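Local coordinates for synaptotagmin-4 (PDB 1W15), which takes part in the movement of neuronal dense core vesicles through its interaction with KIF1A, at residues 17-22 / 100-105. Residues are numbered along the deposited sequence; the frame is centred on the assembly and turned at random.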
loop_
_atom_site.group_PDB
_atom_site.type_symbol
_atom_site.label_atom_id
_atom_site.label_comp_id
_atom_site.label_asym_id
_atom_site.label_seq_id
_atom_site.Cartn_x
_atom_site.Cartn_y
_atom_site.Cartn_z
ATOM N N GLY A 17 -10.210 17.109 -12.302
ATOM C CA GLY A 17 -9.783 16.370 -11.141
ATOM C C GLY A 17 -8.348 15.865 -11.208
ATOM O O GLY A 17 -7.581 16.192 -12.114
ATOM N N GLU A 18 -7.988 15.094 -10.199
ATOM C CA GLU A 18 -6.611 14.608 -10.020
ATOM C C GLU A 18 -6.597 13.144 -9.634
ATOM O O GLU A 18 -7.549 12.648 -9.031
ATOM C CB GLU A 18 -5.937 15.336 -8.865
ATOM C CG GLU A 18 -5.624 16.802 -9.061
ATOM C CD GLU A 18 -5.082 17.403 -7.773
ATOM O OE1 GLU A 18 -3.945 17.089 -7.403
ATOM O OE2 GLU A 18 -5.804 18.176 -7.150
ATOM N N LEU A 19 -5.482 12.471 -9.926
ATOM C CA LEU A 19 -5.356 11.038 -9.717
ATOM C C LEU A 19 -3.993 10.767 -9.105
ATOM O O LEU A 19 -2.972 11.315 -9.564
ATOM C CB LEU A 19 -5.470 10.261 -11.031
ATOM C CG LEU A 19 -5.455 8.722 -10.891
ATOM C CD1 LEU A 19 -6.734 8.245 -10.192
ATOM C CD2 LEU A 19 -5.294 7.994 -12.268
ATOM N N LEU A 20 -4.003 10.028 -8.001
ATOM C CA LEU A 20 -2.756 9.719 -7.279
ATOM C C LEU A 20 -2.357 8.284 -7.638
ATOM O O LEU A 20 -3.156 7.326 -7.448
ATOM C CB LEU A 20 -3.012 9.844 -5.766
ATOM C CG LEU A 20 -1.859 9.443 -4.853
ATOM C CD1 LEU A 20 -0.642 10.377 -5.030
ATOM C CD2 LEU A 20 -2.379 9.472 -3.359
ATOM N N VAL A 21 -1.135 8.118 -8.165
ATOM C CA VAL A 21 -0.717 6.787 -8.633
ATOM C C VAL A 21 0.718 6.549 -8.160
ATOM O O VAL A 21 1.436 7.522 -7.903
ATOM C CB VAL A 21 -0.815 6.583 -10.168
ATOM C CG1 VAL A 21 -2.305 6.634 -10.651
ATOM C CG2 VAL A 21 0.103 7.573 -10.950
ATOM N N SER A 22 1.075 5.287 -7.933
ATOM C CA SER A 22 2.457 4.974 -7.534
ATOM C C SER A 22 2.955 3.887 -8.464
ATOM O O SER A 22 2.177 2.966 -8.803
ATOM C CB SER A 22 2.492 4.477 -6.066
ATOM O OG SER A 22 3.813 4.226 -5.648
ATOM N N VAL A 100 1.933 3.923 -20.007
ATOM C CA VAL A 100 0.801 3.467 -19.181
ATOM C C VAL A 100 -0.285 4.548 -19.302
ATOM O O VAL A 100 0.021 5.739 -19.204
ATOM C CB VAL A 100 1.181 3.293 -17.690
ATOM C CG1 VAL A 100 -0.018 2.766 -16.841
ATOM C CG2 VAL A 100 2.415 2.333 -17.526
ATOM N N GLU A 101 -1.510 4.119 -19.555
ATOM C CA GLU A 101 -2.608 5.053 -19.770
ATOM C C GLU A 101 -3.589 4.768 -18.661
ATOM O O GLU A 101 -4.033 3.629 -18.533
ATOM C CB GLU A 101 -3.257 4.775 -21.130
ATOM C CG GLU A 101 -4.463 5.659 -21.484
ATOM C CD GLU A 101 -5.131 5.193 -22.812
ATOM O OE1 GLU A 101 -5.353 3.977 -22.991
ATOM O OE2 GLU A 101 -5.450 6.046 -23.679
ATOM N N PHE A 102 -3.981 5.801 -17.915
ATOM C CA PHE A 102 -5.007 5.692 -16.868
ATOM C C PHE A 102 -6.253 6.439 -17.340
ATOM O O PHE A 102 -6.153 7.618 -17.805
ATOM C CB PHE A 102 -4.541 6.356 -15.570
ATOM C CG PHE A 102 -3.305 5.763 -14.987
ATOM C CD1 PHE A 102 -2.034 6.231 -15.387
ATOM C CD2 PHE A 102 -3.397 4.765 -13.994
ATOM C CE1 PHE A 102 -0.884 5.673 -14.845
ATOM C CE2 PHE A 102 -2.228 4.211 -13.440
ATOM C CZ PHE A 102 -0.994 4.664 -13.849
ATOM N N LEU A 103 -7.398 5.769 -17.232
ATOM C CA LEU A 103 -8.684 6.354 -17.584
ATOM C C LEU A 103 -9.580 6.282 -16.358
ATOM O O LEU A 103 -9.811 5.200 -15.828
ATOM C CB LEU A 103 -9.324 5.570 -18.755
ATOM C CG LEU A 103 -8.324 5.476 -19.936
ATOM C CD1 LEU A 103 -8.437 4.171 -20.610
ATOM C CD2 LEU A 103 -8.455 6.664 -20.854
ATOM N N VAL A 104 -10.059 7.442 -15.916
ATOM C CA VAL A 104 -11.071 7.527 -14.884
ATOM C C VAL A 104 -12.438 7.621 -15.607
ATOM O O VAL A 104 -12.654 8.560 -16.389
ATOM C CB VAL A 104 -10.840 8.744 -13.950
ATOM C CG1 VAL A 104 -11.913 8.732 -12.829
ATOM C CG2 VAL A 104 -9.357 8.755 -13.349
ATOM N N LEU A 105 -13.296 6.635 -15.343
ATOM C CA LEU A 105 -14.568 6.439 -16.042
ATOM C C LEU A 105 -15.677 6.449 -15.040
ATOM O O LEU A 105 -15.474 6.080 -13.876
ATOM C CB LEU A 105 -14.552 5.075 -16.748
ATOM C CG LEU A 105 -13.480 4.999 -17.869
ATOM C CD1 LEU A 105 -12.555 3.812 -17.718
ATOM C CD2 LEU A 105 -14.311 4.919 -19.147
#
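Leu19 and Val21 of strand 18-22 face Phe102 and Val104 of strand 100-105, with the segment axes 9.5 Å apart at their closest approach and the N-to-C directions 131° apart; no hydrogen bond joins the two segments, which belong to the two facing sheets. All four side chains start out toward the opposite strand. Val21 lays CG1 over one face of the Phe102 ring, a CH-pi contact with CG1 4.0 Å from the ring centroid and 24° off the normal; its nearest ring atom is CE2 at 3.7 Å, so the methyl sits toward the rim. With CG of Phe102 anti to its own carbonyl carbon, the ring extends toward Val21, and chi2 near 88° turns its face to CG1. Leu19 crosses Phe102 at about a right angle, its CD2 lying 3.8 Å from Phe102 CB and meeting the ring obliquely. The other branch, CD1, reaches Val104 CG2 at 4.1 Å, so the leucine fork bridges two residues of the facing strand. Without the ring, as with an alanine at Phe102, Val21 CG1 would probably lose the surface it lies on, and Leu19 CD2 would keep little beyond the CB contact. Val34 also packs on Phe102, and Leu150 touches both Leu19 and Val104. All four contact residues are buried, and their strands belong to separate four-stranded antiparallel sheets: this is part of the hydrophobic core of the C2 beta-sandwich, here the C2B domain.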